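Local coordinates for protein spherulin 3A (Physarum polycephalum, PDB 1HDF) that serves as a structural protein of the beta/gamma-crystallin family, a calcium-loaded dimer built from Greek-key motifs, at residues G5-G13 against S49-K57; F37-S48 against L87-I95. All blocks are in the same frame, centred on the assembly; numbering follows the deposited sequence.

Contact 1. Residues G5-G13 against S49-K57; sequences GVSGNPAKG and SVKVGPNTK
Two groups meet at the hydroxyl of Thr56. The backbone N-H of Gly13 points into OG1 at an N-to-OG1 distance of 2.7 Å, and the bond is nearly straight (166° at the hydrogen). Thr56 OG1 in turn donates to Pro54 O, also at 2.7 Å, approaching from above the carbonyl plane. The hydroxyl thus links the residue that follows the N-terminal arm to the turn 53-55, and both its accepting and its donating role are used. A chi1 of -55°, with OG1 beside the backbone N of Thr56, presents the oxygen to both partners. Pro54 O has a further neighbour in the arm, a CA-H...O contact from Lys12 CA at 3.4 Å. Beyond it the extended side chain of Lys12 runs past Asn55, Lys12 CE lying 4.2 Å from Asn55 CB.

Upstream, Lys51 reaches out from strand 49-52 as an extended chain, and its NZ meets Asn9 OD1 at 2.7 Å, nearly along the C=O axis. A weak bond from Lys51 NZ to Gly8 O adds a second arm acceptor, while Phe23 makes a cation-pi contact with the same lysine. Beneath this polar tip the ring of Pro10 lies across the Lys51 stem at about a right angle, its CD 3.7 Å from Lys51 CB, and its CG rests on the backbone of Val52 and Gly53. Ala11 O lies 3.9 Å from Gly53 CA. Two polar points, an ammonium-amide bond and a shared hydroxyl, with a buried proline between them, thus fix the arm and the residue after it to the crossing from strand 49-52 of one sheet to strand 56-61 of the other.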
loop_
_atom_site.group_PDB
_atom_site.type_symbol
_atom_site.label_atom_id
_atom_site.label_comp_id
_atom_site.label_asym_id
_atom_site.label_seq_id
_atom_site.Cartn_x
_atom_site.Cartn_y
_atom_site.Cartn_z
ATOM N N GLY A 5 3.654 3.831 22.304
ATOM C CA GLY A 5 3.322 2.945 23.413
ATOM C C GLY A 5 2.858 1.539 23.099
ATOM O O GLY A 5 1.763 1.344 22.587
ATOM N N VAL A 6 3.685 0.553 23.429
ATOM C CA VAL A 6 3.338 -0.845 23.183
ATOM C C VAL A 6 3.371 -1.673 24.469
ATOM O O VAL A 6 3.874 -1.227 25.507
ATOM C CB VAL A 6 4.310 -1.503 22.167
ATOM C CG1 VAL A 6 4.428 -0.633 20.924
ATOM C CG2 VAL A 6 5.684 -1.718 22.804
ATOM N N SER A 7 2.824 -2.880 24.394
ATOM C CA SER A 7 2.819 -3.790 25.531
ATOM C C SER A 7 2.746 -5.212 24.980
ATOM O O SER A 7 2.208 -5.437 23.894
ATOM C CB SER A 7 1.632 -3.505 26.456
ATOM O OG SER A 7 0.397 -3.722 25.797
ATOM N N GLY A 8 3.309 -6.161 25.717
ATOM C CA GLY A 8 3.303 -7.542 25.267
ATOM C C GLY A 8 4.266 -7.777 24.115
ATOM O O GLY A 8 5.329 -7.159 24.032
ATOM N N ASN A 9 3.891 -8.679 23.218
ATOM C CA ASN A 9 4.723 -8.992 22.067
ATOM C C ASN A 9 3.982 -8.708 20.772
ATOM O O ASN A 9 2.762 -8.837 20.705
ATOM C CB ASN A 9 5.180 -10.450 22.124
ATOM C CG ASN A 9 6.132 -10.704 23.270
ATOM O OD1 ASN A 9 7.071 -9.938 23.490
ATOM N ND2 ASN A 9 5.900 -11.783 24.008
ATOM N N PRO A 10 4.718 -8.317 19.726
ATOM C CA PRO A 10 4.125 -8.005 18.425
ATOM C C PRO A 10 3.418 -9.170 17.738
ATOM O O PRO A 10 3.806 -10.329 17.880
ATOM C CB PRO A 10 5.317 -7.489 17.616
ATOM C CG PRO A 10 6.471 -8.262 18.182
ATOM C CD PRO A 10 6.192 -8.264 19.667
ATOM N N ALA A 11 2.362 -8.843 17.004
ATOM C CA ALA A 11 1.594 -9.830 16.255
ATOM C C ALA A 11 2.067 -9.711 14.811
ATOM O O ALA A 11 2.794 -8.775 14.470
ATOM C CB ALA A 11 0.102 -9.521 16.350
ATOM N N LYS A 12 1.648 -10.645 13.965
ATOM C CA LYS A 12 2.041 -10.634 12.561
ATOM C C LYS A 12 1.939 -9.243 11.927
ATOM O O LYS A 12 0.896 -8.592 11.999
ATOM C CB LYS A 12 1.184 -11.623 11.765
ATOM C CG LYS A 12 1.449 -11.587 10.266
ATOM C CD LYS A 12 0.594 -12.589 9.513
ATOM C CE LYS A 12 0.938 -12.571 8.039
ATOM N NZ LYS A 12 0.121 -13.549 7.260
ATOM N N GLY A 13 3.031 -8.798 11.312
ATOM C CA GLY A 13 3.041 -7.495 10.669
ATOM C C GLY A 13 3.341 -6.334 11.602
ATOM O O GLY A 13 3.290 -5.175 11.192
ATOM N N SER A 49 16.289 -1.334 21.269
ATOM C CA SER A 49 15.862 -2.737 21.294
ATOM C C SER A 49 14.668 -2.944 20.355
ATOM O O SER A 49 13.901 -2.015 20.093
ATOM C CB SER A 49 15.501 -3.184 22.719
ATOM O OG SER A 49 14.393 -2.470 23.232
ATOM N N VAL A 50 14.507 -4.167 19.852
ATOM C CA VAL A 50 13.431 -4.460 18.907
ATOM C C VAL A 50 12.774 -5.835 19.073
ATOM O O VAL A 50 13.391 -6.778 19.554
ATOM C CB VAL A 50 13.959 -4.371 17.446
ATOM C CG1 VAL A 50 12.814 -4.554 16.450
ATOM C CG2 VAL A 50 14.664 -3.048 17.228
ATOM N N LYS A 51 11.515 -5.929 18.651
ATOM C CA LYS A 51 10.758 -7.170 18.684
ATOM C C LYS A 51 10.015 -7.289 17.356
ATOM O O LYS A 51 9.315 -6.362 16.945
ATOM C CB LYS A 51 9.746 -7.168 19.828
ATOM C CG LYS A 51 10.330 -7.385 21.206
ATOM C CD LYS A 51 9.218 -7.428 22.234
ATOM C CE LYS A 51 9.707 -7.944 23.586
ATOM N NZ LYS A 51 8.600 -7.964 24.597
ATOM N N VAL A 52 10.166 -8.425 16.684
ATOM C CA VAL A 52 9.495 -8.642 15.405
ATOM C C VAL A 52 8.481 -9.776 15.542
ATOM O O VAL A 52 8.795 -10.857 16.067
ATOM C CB VAL A 52 10.508 -8.983 14.278
ATOM C CG1 VAL A 52 9.808 -8.931 12.920
ATOM C CG2 VAL A 52 11.676 -8.002 14.298
ATOM N N GLY A 53 7.264 -9.525 15.066
ATOM C CA GLY A 53 6.209 -10.516 15.171
ATOM C C GLY A 53 6.361 -11.731 14.280
ATOM O O GLY A 53 7.271 -11.792 13.452
ATOM N N PRO A 54 5.476 -12.730 14.436
ATOM C CA PRO A 54 5.533 -13.949 13.621
ATOM C C PRO A 54 5.311 -13.639 12.142
ATOM O O PRO A 54 4.743 -12.594 11.800
ATOM C CB PRO A 54 4.421 -14.822 14.214
ATOM C CG PRO A 54 3.442 -13.814 14.756
ATOM C CD PRO A 54 4.363 -12.795 15.402
ATOM N N ASN A 55 5.773 -14.545 11.280
ATOM C CA ASN A 55 5.637 -14.392 9.835
ATOM C C ASN A 55 5.943 -12.986 9.371
ATOM O O ASN A 55 5.299 -12.475 8.455
ATOM C CB ASN A 55 4.225 -14.761 9.394
ATOM C CG ASN A 55 3.984 -16.244 9.444
ATOM O OD1 ASN A 55 3.017 -16.747 8.876
ATOM N ND2 ASN A 55 4.869 -16.961 10.128
ATOM N N THR A 56 6.930 -12.362 9.999
ATOM C CA THR A 56 7.287 -11.001 9.643
ATOM C C THR A 56 8.793 -10.807 9.533
ATOM O O THR A 56 9.563 -11.401 10.279
ATOM C CB THR A 56 6.750 -10.005 10.697
ATOM O OG1 THR A 56 5.338 -10.186 10.858
ATOM C CG2 THR A 56 7.027 -8.573 10.265
ATOM N N LYS A 57 9.211 -9.979 8.586
ATOM C CA LYS A 57 10.624 -9.673 8.433
ATOM C C LYS A 57 10.726 -8.175 8.648
ATOM O O LYS A 57 9.805 -7.429 8.308
ATOM C CB LYS A 57 11.121 -10.011 7.029
ATOM C CG LYS A 57 12.267 -11.006 6.987
ATOM C CD LYS A 57 11.794 -12.404 7.349
ATOM C CE LYS A 57 12.796 -13.453 6.906
ATOM N NZ LYS A 57 12.243 -14.824 7.079
#

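Contact 2. Residues F37-S48 against L87-I95. With CA (calcium ion), chain D; CA (calcium ion), chain C.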
loop_
_atom_site.group_PDB
_atom_site.type_symbol
_atom_site.label_atom_id
_atom_site.label_comp_id
_atom_site.label_asym_id
_atom_site.label_seq_id
_atom_site.Cartn_x
_atom_site.Cartn_y
_atom_site.Cartn_z
ATOM N N PHE A 37 12.117 8.011 9.817
ATOM C CA PHE A 37 11.759 8.031 11.230
ATOM C C PHE A 37 11.597 9.461 11.742
ATOM O O PHE A 37 11.121 9.686 12.857
ATOM C CB PHE A 37 12.830 7.295 12.037
ATOM C CG PHE A 37 12.647 5.807 12.070
ATOM C CD1 PHE A 37 12.049 5.137 11.009
ATOM C CD2 PHE A 37 13.068 5.072 13.170
ATOM C CE1 PHE A 37 11.867 3.753 11.046
ATOM C CE2 PHE A 37 12.892 3.690 13.217
ATOM C CZ PHE A 37 12.287 3.030 12.151
ATOM N N ARG A 38 11.997 10.419 10.914
ATOM C CA ARG A 38 11.888 11.832 11.250
ATOM C C ARG A 38 10.430 12.277 11.232
ATOM O O ARG A 38 10.085 13.319 11.788
ATOM C CB ARG A 38 12.661 12.674 10.237
ATOM C CG ARG A 38 13.953 13.262 10.740
ATOM C CD ARG A 38 15.085 12.293 10.674
ATOM N NE ARG A 38 16.192 12.821 9.883
ATOM C CZ ARG A 38 16.159 12.994 8.567
ATOM N NH1 ARG A 38 15.073 12.681 7.883
ATOM N NH2 ARG A 38 17.218 13.484 7.934
ATOM N N SER A 39 9.584 11.496 10.572
ATOM C CA SER A 39 8.169 11.822 10.469
ATOM C C SER A 39 7.455 11.592 11.790
ATOM O O SER A 39 6.309 12.010 11.958
ATOM C CB SER A 39 7.510 10.982 9.369
ATOM O OG SER A 39 7.682 9.596 9.615
ATOM N N VAL A 40 8.134 10.921 12.719
ATOM C CA VAL A 40 7.577 10.641 14.048
ATOM C C VAL A 40 8.468 11.334 15.082
ATOM O O VAL A 40 9.639 10.998 15.230
ATOM C CB VAL A 40 7.544 9.119 14.335
ATOM C CG1 VAL A 40 6.945 8.858 15.715
ATOM C CG2 VAL A 40 6.737 8.401 13.259
ATOM N N SER A 41 7.908 12.312 15.787
ATOM C CA SER A 41 8.659 13.067 16.786
ATOM C C SER A 41 9.424 12.194 17.781
ATOM O O SER A 41 8.845 11.328 18.449
ATOM C CB SER A 41 7.719 14.005 17.552
ATOM O OG SER A 41 8.458 14.924 18.351
ATOM N N GLY A 42 10.728 12.434 17.870
ATOM C CA GLY A 42 11.578 11.695 18.788
ATOM C C GLY A 42 11.882 10.240 18.461
ATOM O O GLY A 42 12.445 9.535 19.295
ATOM N N LEU A 43 11.534 9.785 17.260
ATOM C CA LEU A 43 11.767 8.395 16.872
ATOM C C LEU A 43 13.152 8.188 16.281
ATOM O O LEU A 43 13.823 7.195 16.569
ATOM C CB LEU A 43 10.731 7.955 15.835
ATOM C CG LEU A 43 10.329 6.478 15.731
ATOM C CD1 LEU A 43 9.763 6.222 14.336
ATOM C CD2 LEU A 43 11.510 5.574 15.983
ATOM N N ASN A 44 13.577 9.128 15.449
ATOM C CA ASN A 44 14.872 9.030 14.789
ATOM C C ASN A 44 16.059 8.904 15.728
ATOM O O ASN A 44 16.158 9.610 16.729
ATOM C CB ASN A 44 15.111 10.239 13.887
ATOM C CG ASN A 44 16.246 10.005 12.906
ATOM O OD1 ASN A 44 17.017 10.912 12.591
ATOM N ND2 ASN A 44 16.346 8.777 12.407
ATOM N N ASP A 45 16.961 7.998 15.374
ATOM C CA ASP A 45 18.184 7.753 16.119
ATOM C C ASP A 45 18.091 7.509 17.623
ATOM O O ASP A 45 19.010 7.878 18.349
ATOM C CB ASP A 45 19.170 8.900 15.863
ATOM C CG ASP A 45 19.631 8.960 14.415
ATOM O OD1 ASP A 45 19.462 7.950 13.698
ATOM O OD2 ASP A 45 20.176 10.005 13.996
ATOM N N VAL A 46 17.011 6.891 18.102
ATOM C CA VAL A 46 16.904 6.610 19.539
ATOM C C VAL A 46 16.599 5.153 19.879
ATOM O O VAL A 46 16.682 4.760 21.038
ATOM C CB VAL A 46 15.822 7.483 20.235
ATOM C CG1 VAL A 46 16.064 8.967 19.919
ATOM C CG2 VAL A 46 14.428 7.030 19.821
ATOM N N VAL A 47 16.251 4.358 18.872
ATOM C CA VAL A 47 15.911 2.952 19.086
ATOM C C VAL A 47 17.088 2.119 19.603
ATOM O O VAL A 47 18.187 2.174 19.061
ATOM C CB VAL A 47 15.354 2.319 17.783
ATOM C CG1 VAL A 47 15.021 0.850 18.001
ATOM C CG2 VAL A 47 14.109 3.071 17.347
ATOM N N SER A 48 16.843 1.338 20.650
ATOM C CA SER A 48 17.888 0.515 21.236
ATOM C C SER A 48 17.574 -0.978 21.298
ATOM O O SER A 48 18.491 -1.787 21.387
ATOM C CB SER A 48 18.226 1.042 22.628
ATOM O OG SER A 48 18.720 2.369 22.528
ATOM N N LEU A 87 23.876 -0.815 15.394
ATOM C CA LEU A 87 22.791 0.087 15.032
ATOM C C LEU A 87 22.047 0.731 16.193
ATOM O O LEU A 87 20.852 1.009 16.089
ATOM C CB LEU A 87 21.797 -0.642 14.125
ATOM C CG LEU A 87 22.312 -0.944 12.715
ATOM C CD1 LEU A 87 21.298 -1.790 11.949
ATOM C CD2 LEU A 87 22.578 0.362 11.994
ATOM N N ASN A 88 22.742 0.976 17.297
ATOM C CA ASN A 88 22.099 1.607 18.448
ATOM C C ASN A 88 21.927 3.099 18.150
ATOM O O ASN A 88 22.813 3.727 17.567
ATOM C CB ASN A 88 22.956 1.419 19.700
ATOM C CG ASN A 88 22.246 1.867 20.971
ATOM O OD1 ASN A 88 22.882 2.333 21.913
ATOM N ND2 ASN A 88 20.928 1.715 21.005
ATOM N N ASP A 89 20.783 3.657 18.541
ATOM C CA ASP A 89 20.488 5.076 18.311
ATOM C C ASP A 89 20.919 5.544 16.924
ATOM O O ASP A 89 21.611 6.554 16.803
ATOM C CB ASP A 89 21.191 5.954 19.357
ATOM C CG ASP A 89 20.791 5.609 20.775
ATOM O OD1 ASP A 89 19.629 5.204 20.987
ATOM O OD2 ASP A 89 21.640 5.760 21.678
ATOM N N ALA A 90 20.513 4.832 15.879
ATOM C CA ALA A 90 20.921 5.225 14.533
ATOM C C ALA A 90 19.947 4.883 13.418
ATOM O O ALA A 90 20.135 5.323 12.282
ATOM C CB ALA A 90 22.283 4.623 14.221
ATOM N N ILE A 91 18.917 4.101 13.728
ATOM C CA ILE A 91 17.946 3.713 12.712
ATOM C C ILE A 91 17.139 4.920 12.266
ATOM O O ILE A 91 16.667 5.705 13.093
ATOM C CB ILE A 91 17.001 2.617 13.244
ATOM C CG1 ILE A 91 17.820 1.371 13.602
ATOM C CG2 ILE A 91 15.956 2.265 12.189
ATOM C CD1 ILE A 91 17.016 0.273 14.244
ATOM N N SER A 92 16.985 5.074 10.955
ATOM C CA SER A 92 16.251 6.211 10.422
ATOM C C SER A 92 15.168 5.844 9.414
ATOM O O SER A 92 14.492 6.720 8.882
ATOM C CB SER A 92 17.230 7.207 9.805
ATOM O OG SER A 92 18.179 7.649 10.768
ATOM N N SER A 93 15.017 4.550 9.146
ATOM C CA SER A 93 13.986 4.055 8.234
ATOM C C SER A 93 13.850 2.550 8.455
ATOM O O SER A 93 14.743 1.913 9.013
ATOM C CB SER A 93 14.322 4.368 6.761
ATOM O OG SER A 93 15.503 3.729 6.317
HETATM N N MSE A 94 12.734 1.981 8.027
HETATM C CA MSE A 94 12.523 0.566 8.232
HETATM C C MSE A 94 11.431 0.022 7.326
HETATM O O MSE A 94 10.486 0.730 6.994
HETATM C CB MSE A 94 12.168 0.322 9.706
HETATM C CG MSE A 94 11.822 -1.115 10.062
HETATM SE SE MSE A 94 11.622 -1.410 11.977
HETATM C CE MSE A 94 9.837 -0.727 12.194
ATOM N N ILE A 95 11.595 -1.233 6.917
ATOM C CA ILE A 95 10.632 -1.934 6.072
ATOM C C ILE A 95 10.092 -3.128 6.857
ATOM O O ILE A 95 10.863 -3.922 7.411
ATOM C CB ILE A 95 11.286 -2.471 4.766
ATOM C CG1 ILE A 95 11.590 -1.312 3.814
ATOM C CG2 ILE A 95 10.356 -3.458 4.086
ATOM C CD1 ILE A 95 12.320 -1.720 2.554
HETATM CA CA CA D . 20.456 7.601 11.425
HETATM CA CA CA C . 18.191 4.589 22.673
HETATM O O HOH W 1 20.369 10.226 11.212
HETATM O O HOH W 2 18.776 2.479 16.395
HETATM O O HOH W 3 20.084 4.615 24.505
HETATM O O HOH W 4 17.994 7.027 23.122
HETATM O O HOH W 5 21.501 8.984 9.309
HETATM O O HOH W 6 23.129 7.646 12.184
#
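The ring of Phe37 lies between Leu43 CD1, over one face, and Ser93 N over the other. Ile91 CG2 approaches the ring obliquely, 3.5 Å from Phe37 CE2, and Met94 CB touches Phe37 CZ at 3.7 Å; residue 94 is selenomethionine. Two asparagine-serine pairs follow the same pattern. Asn44 ND2 donates to Ser92 OG at 2.7 Å, with the oxygen in the amide plane, and Asn88 ND2 does likewise to Ser48 OG at 2.8 Å. Each amide thus probably helps to position a hydroxyl that binds calcium.

The aspartates are exchanged between the segments: Asp45 OD1 joins Ala90 O and Ser92 OG on one calcium ion, while Asp89 OD1, 2.3 Å from the other, joins Val46 O and Ser48 OG. In both, chi1 near -60° puts CG beside the backbone N, which carries OD1 to the calcium ion. Backbone hydrogen bonds from Asp45 N to Ile91 O and from Asp89 N to Val47 O join the loops directly. This reciprocal pair of sites is characteristic of calcium-binding beta/gamma-crystallin domains. Lys62 O and Lys19 O complete the respective protein ligands. Beneath the calcium sites, Phe37 and Val47 pack on Leu17 of strand 15-18, and Ile91 and Met94 on Ile60 of strand 56-61, bridging the two sheets.

From the N terminus, the chain passes through strand 2-4, within the N-terminal arm, and on to residues 5-13, which meet 49-57; contact 1 therefore closes a loop holding strands 15-18, 27-30 and 33-34. Residues 37-48 run directly into 49-57 and pair with 87-95 much later in the chain, so contact 2 closes a second loop through strands 49-52, 56-61, 70-73 and 77-79. The segments alternate along the sequence: the two loops cross. Their centres are about 16 Å apart, on opposite sides of the chain's centre. Contact 1 fastens residues 5-13 to the turn joining the two sheets, contact 2 unites the calcium loops, and both reach the same sheet, where strands 56-61 and 93-98 are neighbours.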